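Local coordinates for protein alpha-L-rhamnosidase (Aspergillus terreus, PDB 6GSZ) that probably hydrolyses terminal non-reducing alpha-L-rhamnose residues in alpha-L-rhamnosides, and carries bound calcium, at residues A[269-274]-A[377-382]; A[256-261]-A[390-395]; A[350-355]-A[404-409]; A[339-344]-A[416-421]; A[201-206]-A[276-281]. All blocks are in the same frame, centred on the assembly; numbering follows the deposited sequence. Where two conformers were deposited one is given.

Contact 1. Residues A[269-274]-A[377-382]; sequences YDSRLE and DHFTLS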
# COMPACT_ATOMS: atom_id res chain seq x y z
N TYR A 269 6.40 -5.19 28.05
CA TYR A 269 7.01 -3.95 28.54
C TYR A 269 6.93 -3.95 30.06
O TYR A 269 5.83 -4.03 30.60
CB TYR A 269 6.26 -2.77 27.94
CG TYR A 269 6.84 -1.41 28.21
CD1 TYR A 269 6.53 -0.71 29.37
CD2 TYR A 269 7.69 -0.81 27.31
CE1 TYR A 269 7.04 0.56 29.60
CE2 TYR A 269 8.21 0.46 27.53
CZ TYR A 269 7.89 1.15 28.69
OH TYR A 269 8.43 2.38 28.90
N ASP A 270 8.07 -3.72 30.70
CA ASP A 270 8.14 -3.63 32.18
C ASP A 270 8.51 -2.20 32.54
O ASP A 270 9.69 -1.85 32.49
CB ASP A 270 9.09 -4.66 32.78
CG ASP A 270 9.07 -4.67 34.30
OD1 ASP A 270 8.45 -3.74 34.90
OD2 ASP A 270 9.68 -5.64 34.85
N SER A 271 7.51 -1.39 32.91
CA SER A 271 7.76 0.03 33.13
C SER A 271 8.65 0.29 34.36
O SER A 271 9.20 1.38 34.51
CB SER A 271 6.45 0.80 33.25
OG SER A 271 5.75 0.47 34.45
N ARG A 272 8.83 -0.72 35.21
CA ARG A 272 9.71 -0.61 36.34
C ARG A 272 11.17 -0.44 35.90
O ARG A 272 12.02 0.02 36.68
CB ARG A 272 9.59 -1.82 37.28
CG ARG A 272 8.21 -1.95 37.91
CD ARG A 272 8.05 -3.26 38.63
NE ARG A 272 8.17 -4.41 37.74
CZ ARG A 272 8.11 -5.68 38.09
NH1 ARG A 272 7.95 -6.00 39.38
NH2 ARG A 272 8.28 -6.61 37.17
N LEU A 273 11.46 -0.83 34.66
CA LEU A 273 12.82 -0.78 34.12
C LEU A 273 13.08 0.47 33.28
O LEU A 273 14.14 0.56 32.69
CB LEU A 273 13.11 -2.07 33.35
CG LEU A 273 13.07 -3.34 34.19
CD1 LEU A 273 13.29 -4.59 33.34
CD2 LEU A 273 14.11 -3.26 35.30
N GLU A 274 12.18 1.46 33.30
CA GLU A 274 12.43 2.71 32.63
C GLU A 274 13.60 3.41 33.30
O GLU A 274 13.69 3.44 34.54
CB GLU A 274 11.20 3.62 32.68
CG GLU A 274 10.08 3.15 31.76
CD GLU A 274 8.71 3.77 31.97
OE1 GLU A 274 8.53 4.60 32.90
OE2 GLU A 274 7.79 3.38 31.25
N ASP A 377 0.03 -8.26 24.03
CA ASP A 377 0.93 -7.34 24.68
C ASP A 377 0.75 -7.44 26.20
O ASP A 377 -0.36 -7.66 26.68
CB ASP A 377 0.70 -5.92 24.20
CG ASP A 377 0.88 -5.75 22.70
OD1 ASP A 377 1.72 -6.51 22.09
OD2 ASP A 377 0.20 -4.86 22.16
N HIS A 378 1.85 -7.27 26.92
CA HIS A 378 1.85 -7.25 28.38
C HIS A 378 2.48 -5.94 28.83
O HIS A 378 3.59 -5.62 28.38
CB HIS A 378 2.66 -8.40 28.97
CG HIS A 378 2.07 -9.76 28.79
ND1 HIS A 378 2.23 -10.49 27.64
CD2 HIS A 378 1.34 -10.52 29.63
CE1 HIS A 378 1.65 -11.67 27.78
NE2 HIS A 378 1.09 -11.72 29.00
N PHE A 379 1.81 -5.25 29.76
CA PHE A 379 2.33 -4.02 30.30
C PHE A 379 2.37 -4.15 31.82
O PHE A 379 1.32 -4.30 32.44
CB PHE A 379 1.48 -2.82 29.90
CG PHE A 379 1.92 -1.50 30.45
CD1 PHE A 379 2.92 -0.76 29.83
CD2 PHE A 379 1.40 -1.04 31.64
CE1 PHE A 379 3.37 0.42 30.37
CE2 PHE A 379 1.82 0.16 32.17
CZ PHE A 379 2.82 0.88 31.54
N THR A 380 3.58 -4.08 32.38
CA THR A 380 3.72 -4.13 33.84
C THR A 380 3.82 -2.70 34.37
O THR A 380 4.71 -1.90 33.97
CB THR A 380 4.88 -4.99 34.30
OG1 THR A 380 4.68 -6.31 33.81
CG2 THR A 380 5.02 -4.99 35.82
N LEU A 381 2.89 -2.38 35.28
CA LEU A 381 2.72 -1.05 35.88
C LEU A 381 3.85 -0.77 36.89
O LEU A 381 4.45 -1.70 37.46
CB LEU A 381 1.38 -1.02 36.62
CG LEU A 381 0.15 -1.09 35.72
CD1 LEU A 381 -0.98 -1.87 36.38
CD2 LEU A 381 -0.30 0.29 35.32
N SER A 382 4.11 0.51 37.12
CA SER A 382 5.16 0.95 38.05
C SER A 382 4.59 1.51 39.36
O SER A 382 5.37 1.69 40.30
CB SER A 382 6.03 2.00 37.42
OG SER A 382 5.29 3.21 37.29
O HOH W 1 5.17 -6.95 31.29
O HOH W 2 6.72 4.69 35.42
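Ser271 grips the carbonyl oxygen of Thr380 twice, and this is the tight end of the contact. Ser271 N donates to Thr380 O over 3.0 Å, while Ser271 OG donates to the same oxygen over 2.6 Å, in the carbonyl plane and on a lone pair. A chi1 of 68° sets OG between the backbone N and the carbonyl carbon, where it can share that acceptor. Gln387 completes this buried corner, its amide nitrogen bonding Ser271 OG and its oxygen Ser382 N. The rings of Tyr269 and Phe379 point the same way and meet rim to rim, CD1 of Tyr269 lying 3.5 Å from CE1 of Phe379 with the planes only 8° apart; Trp389 meets both rings. Behind these side chains runs a parallel beta ladder: Tyr269 N donates to His378 O and Thr380 N to Tyr269 O, each over 2.9 Å. It joins strand 266-270, in the N-terminal-domain part of the chain, to strand 376-380 of the concanavalin-like part. Beyond buried Thr380, on the opposite face, Asp270 and exposed Arg272 carry the solvent side. There Arg272 holds Asp270 side-on, NE meeting the syn lone pair of OD1 at 2.9 Å with an almost straight N-H (174°), while NH2 reaches OD2, out of the carboxylate plane. Asp270 OD1 also accepts from Arg272 N, forming an Asx turn. The guanidinium meets the methyl Thr380 CG2 over one face, 3.7 Å from Arg272 NE, and Arg272 CG lies beside Leu381 O. Water 1 links Tyr269 O with Thr380 OG1, whose hydroxyl also bonds Thr351.

Contact 2. Residues A[256-261]-A[390-395]; sequences GPIISS and EPSFTY. With CA (calcium ion), chain B.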
# COMPACT_ATOMS: atom_id res chain seq x y z
N GLY A 256 16.40 -1.93 28.25
CA GLY A 256 15.50 -1.02 28.89
C GLY A 256 14.17 -1.68 29.23
O GLY A 256 14.10 -2.89 29.40
N PRO A 257 13.07 -0.90 29.33
CA PRO A 257 11.81 -1.48 29.76
C PRO A 257 11.19 -2.48 28.78
O PRO A 257 10.34 -3.29 29.20
CB PRO A 257 10.90 -0.26 29.97
CG PRO A 257 11.48 0.79 29.00
CD PRO A 257 12.98 0.54 29.06
N ILE A 258 11.53 -2.38 27.49
CA ILE A 258 10.97 -3.39 26.59
C ILE A 258 11.72 -4.70 26.81
O ILE A 258 12.91 -4.79 26.52
CB ILE A 258 10.97 -2.95 25.11
CG1 ILE A 258 10.39 -1.55 24.87
CG2 ILE A 258 10.24 -4.00 24.29
CD1 ILE A 258 10.70 -0.97 23.52
N ILE A 259 10.96 -5.73 27.24
CA ILE A 259 11.52 -7.06 27.43
C ILE A 259 11.59 -7.81 26.10
O ILE A 259 12.58 -8.47 25.79
CB ILE A 259 10.69 -7.85 28.47
CG1 ILE A 259 10.56 -7.08 29.78
CG2 ILE A 259 11.28 -9.23 28.68
CD1 ILE A 259 11.88 -6.67 30.40
N SER A 260 10.49 -7.71 25.33
CA SER A 260 10.43 -8.30 24.01
C SER A 260 9.46 -7.48 23.18
O SER A 260 8.52 -6.93 23.72
CB SER A 260 10.04 -9.76 24.03
OG SER A 260 8.77 -9.91 24.60
N SER A 261 9.70 -7.42 21.88
CA SER A 261 8.75 -6.74 20.97
C SER A 261 8.87 -7.35 19.58
O SER A 261 9.92 -7.24 18.98
CB SER A 261 9.00 -5.23 20.98
OG SER A 261 7.93 -4.54 20.36
N GLU A 390 2.30 2.93 24.45
CA GLU A 390 2.00 2.27 23.19
C GLU A 390 3.17 1.34 22.93
O GLU A 390 4.32 1.68 23.29
CB GLU A 390 1.90 3.23 21.99
CG GLU A 390 0.73 4.17 22.04
CD GLU A 390 0.66 5.21 20.92
OE1 GLU A 390 1.18 4.98 19.78
OE2 GLU A 390 0.04 6.25 21.19
N PRO A 391 2.95 0.18 22.28
CA PRO A 391 4.08 -0.67 21.91
C PRO A 391 4.93 0.02 20.85
O PRO A 391 4.44 0.93 20.13
CB PRO A 391 3.44 -1.95 21.39
CG PRO A 391 2.07 -1.48 20.89
CD PRO A 391 1.66 -0.33 21.80
N SER A 392 6.15 -0.48 20.67
CA SER A 392 7.14 0.14 19.79
C SER A 392 7.42 -0.64 18.52
O SER A 392 7.56 -0.03 17.44
CB SER A 392 8.45 0.34 20.54
OG SER A 392 8.32 1.33 21.55
N PHE A 393 7.48 -1.96 18.59
CA PHE A 393 7.99 -2.74 17.43
C PHE A 393 7.08 -3.92 17.08
O PHE A 393 7.55 -4.95 16.52
CB PHE A 393 9.42 -3.22 17.68
CG PHE A 393 10.35 -2.10 18.07
CD1 PHE A 393 10.61 -1.04 17.21
CD2 PHE A 393 10.95 -2.06 19.34
CE1 PHE A 393 11.47 -0.01 17.58
CE2 PHE A 393 11.78 -1.02 19.71
CZ PHE A 393 12.06 -0.00 18.82
N THR A 394 5.79 -3.77 17.35
CA THR A 394 4.81 -4.78 16.96
C THR A 394 3.64 -4.08 16.26
O THR A 394 3.49 -2.87 16.35
CB THR A 394 4.32 -5.59 18.19
OG1 THR A 394 3.53 -6.69 17.77
CG2 THR A 394 3.48 -4.75 19.12
N TYR A 395 2.74 -4.88 15.68
CA TYR A 395 1.45 -4.33 15.29
C TYR A 395 0.46 -5.49 15.25
O TYR A 395 0.88 -6.64 15.13
CB TYR A 395 1.51 -3.56 13.95
CG TYR A 395 1.67 -4.35 12.68
CD1 TYR A 395 2.86 -4.81 12.16
CD2 TYR A 395 0.55 -4.53 11.87
CE1 TYR A 395 2.95 -5.38 10.89
CE2 TYR A 395 0.61 -5.13 10.63
CZ TYR A 395 1.82 -5.53 10.12
OH TYR A 395 1.92 -6.05 8.85
CA CA B . 7.58 3.58 21.01
O HOH W 3 9.91 -6.30 16.29
O HOH W 4 5.63 3.98 22.04
O HOH W 5 8.44 4.14 22.75
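Ser261 and Phe393 make the direct polar contact, and it is a modest one: Phe393 N donates to Ser261 OG over 3.2 Å at an N-H angle of 130°, a weak bond. A chi1 of -167° holds OG anti to the backbone N of Ser261 and brings it to this N-H. The firmer partner of that hydroxyl lies outside both segments, in Glu267 OE1, which also accepts from Ser392 N; one carboxylate oxygen thus ties the two segments together. Water-mediated bonding adds a second link, since water 3 donates to Ser261 O over 2.8 Å and to Phe393 O over 2.7 Å.

Apolar packing is thin. Ile258 sends its terminal methyl CD1 to within 4.0 Å of Phe393 CE2, obliquely to the ring, and the same methyl lies near the CB and OG of Ser392. Ser392 CB in turn sits over one face of the Phe393 ring, offset toward the rim. Segment 256-261 presents Ile258 and Ser261 from either side of a classic beta bulge, where Ile259 and Ser260 both face Glu268.

Metal binding is the third kind of interaction. Ser392 OG coordinates calcium at 2.4 Å, and water 4, also a ligand of the ion, donates to Glu390 O over 2.9 Å. Water 5 and Glu158 supply the other modelled ligands, making four, fewer than calcium usually collects. With Glu158 and Ser392 coming from parts of the chain far apart in sequence, the loop 390-395 forms one side of a calcium site bridging two beta domains, and Glu267 braces it from the second shell.

Contact 3. Residues A[350-355]-A[404-409]; sequences QTIRFV and DGWPAD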
# COMPACT_ATOMS: atom_id res chain seq x y z
N GLN A 350 2.06 -5.10 38.89
CA GLN A 350 0.87 -5.70 38.29
C GLN A 350 0.94 -5.62 36.76
O GLN A 350 1.22 -4.55 36.19
CB GLN A 350 -0.39 -5.00 38.79
CG GLN A 350 -1.67 -5.61 38.23
CD GLN A 350 -2.85 -5.27 39.07
OE1 GLN A 350 -2.73 -5.21 40.30
NE2 GLN A 350 -4.01 -5.10 38.45
N THR A 351 0.67 -6.75 36.11
CA THR A 351 0.74 -6.85 34.67
C THR A 351 -0.67 -6.89 34.06
O THR A 351 -1.52 -7.70 34.43
CB THR A 351 1.54 -8.10 34.26
OG1 THR A 351 2.81 -8.06 34.90
CG2 THR A 351 1.72 -8.23 32.75
N ILE A 352 -0.86 -6.02 33.05
CA ILE A 352 -2.03 -6.04 32.20
C ILE A 352 -1.70 -6.78 30.90
O ILE A 352 -0.66 -6.52 30.30
CB ILE A 352 -2.47 -4.60 31.86
CG1 ILE A 352 -2.36 -3.63 33.04
CG2 ILE A 352 -3.86 -4.61 31.26
CD1 ILE A 352 -2.74 -2.20 32.70
N ARG A 353 -2.62 -7.65 30.47
CA ARG A 353 -2.48 -8.39 29.23
C ARG A 353 -3.58 -7.98 28.26
O ARG A 353 -4.76 -7.82 28.68
CB ARG A 353 -2.56 -9.90 29.49
CG ARG A 353 -2.27 -10.76 28.27
CD ARG A 353 -2.40 -12.25 28.51
NE ARG A 353 -3.78 -12.60 28.77
CZ ARG A 353 -4.19 -13.80 29.16
NH1 ARG A 353 -3.31 -14.79 29.29
NH2 ARG A 353 -5.48 -14.02 29.37
N PHE A 354 -3.18 -7.81 26.99
CA PHE A 354 -4.07 -7.41 25.90
C PHE A 354 -3.98 -8.43 24.78
O PHE A 354 -2.92 -8.57 24.18
CB PHE A 354 -3.67 -6.03 25.38
CG PHE A 354 -3.62 -4.93 26.41
CD1 PHE A 354 -4.73 -4.21 26.74
CD2 PHE A 354 -2.44 -4.64 27.09
CE1 PHE A 354 -4.68 -3.20 27.68
CE2 PHE A 354 -2.39 -3.60 28.00
CZ PHE A 354 -3.51 -2.90 28.32
N VAL A 355 -5.08 -9.18 24.56
CA VAL A 355 -5.11 -10.20 23.52
C VAL A 355 -6.01 -9.69 22.38
O VAL A 355 -7.22 -9.48 22.61
CB VAL A 355 -5.61 -11.55 24.07
CG1 VAL A 355 -5.72 -12.60 22.98
CG2 VAL A 355 -4.71 -12.08 25.18
N ASP A 404 -6.85 -8.54 30.59
CA ASP A 404 -6.73 -9.17 31.92
C ASP A 404 -5.77 -8.35 32.76
O ASP A 404 -4.74 -7.89 32.28
CB ASP A 404 -6.28 -10.63 31.79
CG ASP A 404 -7.39 -11.55 31.29
OD1 ASP A 404 -8.26 -11.95 32.12
OD2 ASP A 404 -7.42 -11.80 30.09
N GLY A 405 -6.09 -8.24 34.05
CA GLY A 405 -5.20 -7.55 34.98
C GLY A 405 -5.35 -6.04 34.99
O GLY A 405 -4.52 -5.35 35.58
N TRP A 406 -6.36 -5.49 34.29
CA TRP A 406 -6.57 -4.05 34.30
C TRP A 406 -6.83 -3.58 35.73
O TRP A 406 -7.63 -4.19 36.44
CB TRP A 406 -7.70 -3.64 33.35
CG TRP A 406 -7.86 -2.15 33.25
CD1 TRP A 406 -8.56 -1.34 34.08
CD2 TRP A 406 -7.22 -1.29 32.28
NE1 TRP A 406 -8.44 -0.04 33.69
CE2 TRP A 406 -7.62 0.02 32.58
CE3 TRP A 406 -6.37 -1.51 31.18
CZ2 TRP A 406 -7.21 1.11 31.82
CZ3 TRP A 406 -5.95 -0.43 30.44
CH2 TRP A 406 -6.35 0.87 30.77
N PRO A 407 -6.15 -2.52 36.21
CA PRO A 407 -6.25 -2.13 37.61
C PRO A 407 -7.58 -1.44 37.96
O PRO A 407 -8.12 -0.63 37.19
CB PRO A 407 -5.05 -1.19 37.83
CG PRO A 407 -4.77 -0.62 36.46
CD PRO A 407 -5.20 -1.67 35.47
N ALA A 408 -8.09 -1.80 39.13
CA ALA A 408 -9.26 -1.17 39.72
C ALA A 408 -9.07 0.35 39.85
O ALA A 408 -10.05 1.11 39.77
CB ALA A 408 -9.52 -1.83 41.05
N ASP A 409 -7.82 0.80 40.03
CA ASP A 409 -7.50 2.23 40.25
C ASP A 409 -7.94 3.11 39.06
O ASP A 409 -8.18 4.29 39.26
CB ASP A 409 -5.99 2.46 40.46
CG ASP A 409 -5.36 1.56 41.53
OD1 ASP A 409 -5.44 2.02 42.77
OD2 ASP A 409 -4.95 0.39 41.19
O HOH W 6 -5.98 -3.65 40.68
O HOH W 7 -5.98 -10.79 28.20
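Arg353 and Asp404 form an antiparallel hydrogen-bonded pair, Arg353 N donating to Asp404 O over 2.8 Å and Asp404 N to Arg353 O over 2.9 Å, after which the loop 404-409 swings off the strand. The swing occurs at Gly405, where a CB would jam against the preceding carbonyl O and run into Thr351 O. The same two paired residues also join through their side chains. Arg353 NH2 forms a salt bridge with Asp404 OD2 at 3.0 Å, meeting it from above the carboxylate, with the two flat groups nearly perpendicular (88°). Water 7 accepts from Arg353 NE and donates to Asp404 OD2, 2.6 Å away; Gln402 also bonds OD2. At the other end, extended Gln350 delivers NE2 to Gly405 O over 2.9 Å, the acceptor lying in the amide plane and the donor 46° above the Gly405 carbonyl plane. Ile352 spans the middle: CD1 touches Pro407 CD at 3.7 Å and CG2 approaches Trp406 CE3 at 4.0 Å. Phe354 CZ meets Trp406 CZ3 edge against edge. Strand 351-361 lies in its sheet between strands 376-380 and 400-404; Phe354 from it, and Trp406 and Pro407 from the loop after strand 400-404, pack on strand 339-344 of the facing sheet, as in a concanavalin-like sandwich.

Contact 4. Residues A[339-344]-A[416-421]; sequences WLRIRV and SVTAIV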
# COMPACT_ATOMS: atom_id res chain seq x y z
N TRP A 339 -2.36 -0.61 17.01
CA TRP A 339 -2.11 -1.03 18.39
C TRP A 339 -2.93 -0.15 19.33
O TRP A 339 -3.63 0.76 18.88
CB TRP A 339 -0.63 -0.98 18.72
CG TRP A 339 0.07 0.30 18.44
CD1 TRP A 339 -0.05 1.50 19.08
CD2 TRP A 339 1.03 0.51 17.39
NE1 TRP A 339 0.78 2.43 18.53
CE2 TRP A 339 1.45 1.85 17.49
CE3 TRP A 339 1.57 -0.31 16.39
CZ2 TRP A 339 2.46 2.36 16.69
CZ3 TRP A 339 2.55 0.21 15.59
CH2 TRP A 339 2.99 1.51 15.75
N LEU A 340 -2.82 -0.42 20.62
CA LEU A 340 -3.49 0.40 21.64
C LEU A 340 -2.58 1.49 22.21
O LEU A 340 -1.37 1.35 22.21
CB LEU A 340 -3.92 -0.48 22.82
CG LEU A 340 -4.91 -1.58 22.47
CD1 LEU A 340 -5.19 -2.42 23.71
CD2 LEU A 340 -6.19 -0.99 21.87
N ARG A 341 -3.20 2.55 22.67
CA ARG A 341 -2.59 3.55 23.56
C ARG A 341 -3.38 3.53 24.86
O ARG A 341 -4.61 3.60 24.85
CB ARG A 341 -2.65 4.96 22.96
CG ARG A 341 -2.06 6.04 23.88
CD ARG A 341 -2.23 7.46 23.38
NE ARG A 341 -3.60 7.91 23.55
CZ ARG A 341 -4.16 8.95 22.92
NH1 ARG A 341 -5.42 9.30 23.18
NH2 ARG A 341 -3.47 9.64 22.02
N ILE A 342 -2.66 3.38 25.98
CA ILE A 342 -3.31 3.28 27.29
C ILE A 342 -2.81 4.44 28.15
O ILE A 342 -1.69 4.93 27.94
CB ILE A 342 -3.06 1.92 27.98
CG1 ILE A 342 -1.59 1.70 28.39
CG2 ILE A 342 -3.62 0.80 27.12
CD1 ILE A 342 -1.30 0.36 29.04
N ARG A 343 -3.69 4.89 29.06
CA ARG A 343 -3.37 5.85 30.07
C ARG A 343 -3.93 5.32 31.38
O ARG A 343 -5.15 5.24 31.53
CB ARG A 343 -3.96 7.21 29.69
CG ARG A 343 -3.34 7.82 28.45
CD ARG A 343 -4.08 8.95 27.77
NE ARG A 343 -3.31 9.56 26.69
CZ ARG A 343 -3.69 10.66 26.03
NH1 ARG A 343 -4.91 11.13 26.21
NH2 ARG A 343 -2.85 11.28 25.21
N VAL A 344 -3.04 4.90 32.28
CA VAL A 344 -3.48 4.04 33.35
C VAL A 344 -2.56 4.20 34.55
O VAL A 344 -1.37 4.39 34.40
CB VAL A 344 -3.50 2.57 32.86
CG1 VAL A 344 -2.12 2.11 32.41
CG2 VAL A 344 -4.09 1.63 33.91
N SER A 416 -9.08 6.03 29.01
CA SER A 416 -7.89 5.25 29.41
C SER A 416 -7.39 4.31 28.30
O SER A 416 -6.31 3.80 28.43
CB SER A 416 -8.18 4.50 30.67
OG SER A 416 -9.27 3.62 30.50
N VAL A 417 -8.18 4.09 27.24
CA VAL A 417 -7.74 3.23 26.14
C VAL A 417 -8.32 3.76 24.83
O VAL A 417 -9.48 4.13 24.76
CB VAL A 417 -8.05 1.72 26.35
CG1 VAL A 417 -9.54 1.43 26.39
CG2 VAL A 417 -7.36 0.82 25.33
N THR A 418 -7.47 3.75 23.80
CA THR A 418 -7.90 4.07 22.45
C THR A 418 -7.06 3.22 21.48
O THR A 418 -6.01 2.70 21.83
CB THR A 418 -7.77 5.57 22.22
OG1 THR A 418 -8.69 5.93 21.18
CG2 THR A 418 -6.35 6.00 21.88
N ALA A 419 -7.56 3.07 20.25
CA ALA A 419 -6.82 2.36 19.21
C ALA A 419 -6.11 3.39 18.34
O ALA A 419 -6.64 4.46 18.05
CB ALA A 419 -7.69 1.46 18.38
N ILE A 420 -4.92 3.00 17.89
CA ILE A 420 -4.11 3.79 17.01
C ILE A 420 -4.04 3.03 15.69
O ILE A 420 -3.62 1.91 15.64
CB ILE A 420 -2.70 4.01 17.58
CG1 ILE A 420 -2.74 4.52 19.03
CG2 ILE A 420 -1.86 4.90 16.67
CD1 ILE A 420 -3.41 5.86 19.23
N VAL A 421 -4.48 3.72 14.62
CA VAL A 421 -4.52 3.20 13.26
C VAL A 421 -3.19 3.54 12.58
O VAL A 421 -2.83 4.71 12.54
CB VAL A 421 -5.70 3.77 12.47
CG1 VAL A 421 -5.70 3.16 11.05
CG2 VAL A 421 -7.03 3.50 13.20
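Trp339 and Ile420 are brought together by their first torsions: chi1 of 53° places the indole CG between the backbone N and the carbonyl carbon, while chi1 of -51° sets Ile420 CG1 beside its own N. Indole CD1 then lies 3.9 Å from Ile420 CB, obliquely to the ring, and Ile420 CD1 runs on to Arg341 CB, also at 3.9 Å. Indole NE1 bonds Glu390 beyond the contact. Below these side chains the strands pair antiparallel at 144°, Ile420 N donating to Trp339 O over 2.8 Å and Arg341 N to Thr418 O over 2.9 Å, with reciprocal bonds completing both pairs. Arg343 N extends the ladder to Ser416 O. On the other face Val417 CG2 touches both Leu340 CD2 and Ile342 CG2, each at 4.1 Å. Arg341 and Thr418 point the same way in the modelled conformers, but Thr418 has an alternate, so that packing is doubtful. The two faces therefore differ in chemistry. Leu340, Ile342, Val417 and Ala419 give an aliphatic surface that packs on Phe354, Phe332 and Leu330 of the facing sheet, consistent with the interior of the sandwich. The Trp339, Arg341, Thr418 and Ile420 face is mixed: Glu314 and Glu390 lie against Arg341, Glu388 is the salt-bridge partner of Arg343, and these acids may temper the arginine charges.

Contact 5. Residues A[201-206]-A[276-281]; sequences GVTVGE and KGWSQV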
# COMPACT_ATOMS: atom_id res chain seq x y z
N GLY A 201 19.41 9.42 22.01
CA GLY A 201 19.15 8.04 22.41
C GLY A 201 18.31 7.36 21.34
O GLY A 201 17.36 7.97 20.80
N VAL A 202 18.62 6.11 21.01
CA VAL A 202 17.86 5.39 19.99
C VAL A 202 17.56 3.99 20.54
O VAL A 202 18.49 3.30 21.05
CB VAL A 202 18.62 5.25 18.66
CG1 VAL A 202 17.70 4.63 17.61
CG2 VAL A 202 19.15 6.59 18.17
N THR A 203 16.32 3.56 20.47
CA THR A 203 15.96 2.20 20.78
C THR A 203 15.81 1.42 19.50
O THR A 203 15.14 1.91 18.56
CB THR A 203 14.67 2.10 21.59
OG1 THR A 203 14.76 2.90 22.77
CG2 THR A 203 14.38 0.66 21.98
N VAL A 204 16.43 0.24 19.41
CA VAL A 204 16.37 -0.63 18.27
C VAL A 204 15.70 -1.94 18.65
O VAL A 204 16.11 -2.56 19.61
CB VAL A 204 17.74 -0.89 17.62
CG1 VAL A 204 17.67 -1.89 16.47
CG2 VAL A 204 18.36 0.42 17.17
N GLY A 205 14.71 -2.35 17.88
CA GLY A 205 14.02 -3.63 17.96
C GLY A 205 14.24 -4.49 16.74
O GLY A 205 14.81 -4.02 15.76
N GLU A 206 13.81 -5.77 16.80
CA GLU A 206 14.22 -6.74 15.77
C GLU A 206 13.47 -6.52 14.44
O GLU A 206 14.03 -6.81 13.40
CB GLU A 206 14.06 -8.16 16.30
CG GLU A 206 12.63 -8.57 16.56
CD GLU A 206 12.43 -9.94 17.13
OE1 GLU A 206 13.40 -10.51 17.69
OE2 GLU A 206 11.25 -10.43 17.07
N LYS A 276 14.70 6.97 33.42
CA LYS A 276 14.33 8.33 33.08
C LYS A 276 15.61 9.16 32.84
O LYS A 276 16.57 9.07 33.58
CB LYS A 276 13.42 8.93 34.15
CG LYS A 276 12.88 10.30 33.73
CD LYS A 276 11.56 10.71 34.34
CE LYS A 276 10.94 11.86 33.56
NZ LYS A 276 9.80 12.51 34.26
N GLY A 277 15.62 9.93 31.76
CA GLY A 277 16.73 10.80 31.42
C GLY A 277 17.76 10.17 30.48
O GLY A 277 18.75 10.82 30.18
N TRP A 278 17.56 8.93 30.02
CA TRP A 278 18.59 8.29 29.22
C TRP A 278 18.87 9.01 27.90
O TRP A 278 19.93 8.78 27.31
CB TRP A 278 18.28 6.80 29.03
CG TRP A 278 17.18 6.52 28.06
CD1 TRP A 278 15.84 6.49 28.33
CD2 TRP A 278 17.32 6.19 26.68
NE1 TRP A 278 15.13 6.18 27.20
CE2 TRP A 278 16.02 5.96 26.19
CE3 TRP A 278 18.40 6.01 25.83
CZ2 TRP A 278 15.77 5.59 24.87
CZ3 TRP A 278 18.16 5.59 24.54
CH2 TRP A 278 16.87 5.42 24.06
N SER A 279 17.89 9.76 27.37
CA SER A 279 18.11 10.51 26.14
C SER A 279 18.41 11.98 26.40
O SER A 279 18.21 12.81 25.54
CB SER A 279 16.95 10.33 25.17
OG SER A 279 15.78 10.99 25.61
N GLN A 280 18.89 12.31 27.62
CA GLN A 280 19.25 13.65 28.00
C GLN A 280 20.65 13.67 28.62
O GLN A 280 21.19 12.65 29.07
CB GLN A 280 18.27 14.22 29.01
CG GLN A 280 16.91 14.45 28.38
CD GLN A 280 15.81 14.48 29.40
OE1 GLN A 280 15.29 13.44 29.84
NE2 GLN A 280 15.44 15.69 29.76
N VAL A 281 21.26 14.84 28.60
CA VAL A 281 22.60 14.98 29.22
C VAL A 281 22.52 14.87 30.74
O VAL A 281 21.46 14.93 31.34
CB VAL A 281 23.30 16.27 28.79
CG1 VAL A 281 23.42 16.31 27.30
CG2 VAL A 281 22.59 17.51 29.31
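Trp278 and Gly201 bury the most surface here, with the six-membered part of the indole pressed on the strand backbone. CZ3 of Trp278 comes to 3.4 Å from CA of Gly201; with no side chain at Gly201, the ring can reach the main chain itself. The neighbouring ring atom CH2 stands 3.6 Å from Val202 N, and Val202 C lies in the ring plane at its edge. A chi1 of 74° puts CG of Trp278 between its backbone N and carbonyl carbon, from where the indole extends to the strand. Thr203 is the third participant: its side chain crosses that of Trp278 at about a right angle, and its OG1 approaches CH2 of Trp278 at 3.5 Å, obliquely to the ring. Trp278 itself rides on a type I beta turn, closed by Gln280 N donating to Gly277 O over 3.0 Å. The next residue in the turn, Ser279, adds its CB at 4.1 Å from Gly201 N. Arg135 secures the turn outside the contact by bonding Trp278 O. Contact between these segments thus rests on van der Waals packing: the strand directs its backbone bonds to its sheet neighbours, Arg160, Phe134 and Glu158, while indole NE1 points elsewhere, to a bound buffer molecule.

Contacts 1 and 3 extend one mixed sheet, their centres 11 Å apart and their strands linked by Phe379 N to Ile352 O at 2.8 Å. Contact 2 adjoins the other flank of contact 1 through Asp270 N and Pro257 O, also 2.8 Å apart. Contact 4 lies in the facing sheet, 13 Å from contact 3 between centres, where Pro407 CG meets Val344 CG2 at 3.5 Å. Contact 5 reaches this group through contact 2, Phe393 CZ lying 3.6 Å from Thr203 O, and stands about 26 Å from contact 3 between centres. Calcium binds in contact 2, and the side chain of Thr203 in contact 5 is about 7 Å from it. None of the five includes a residue lining the glucose-occupied pocket.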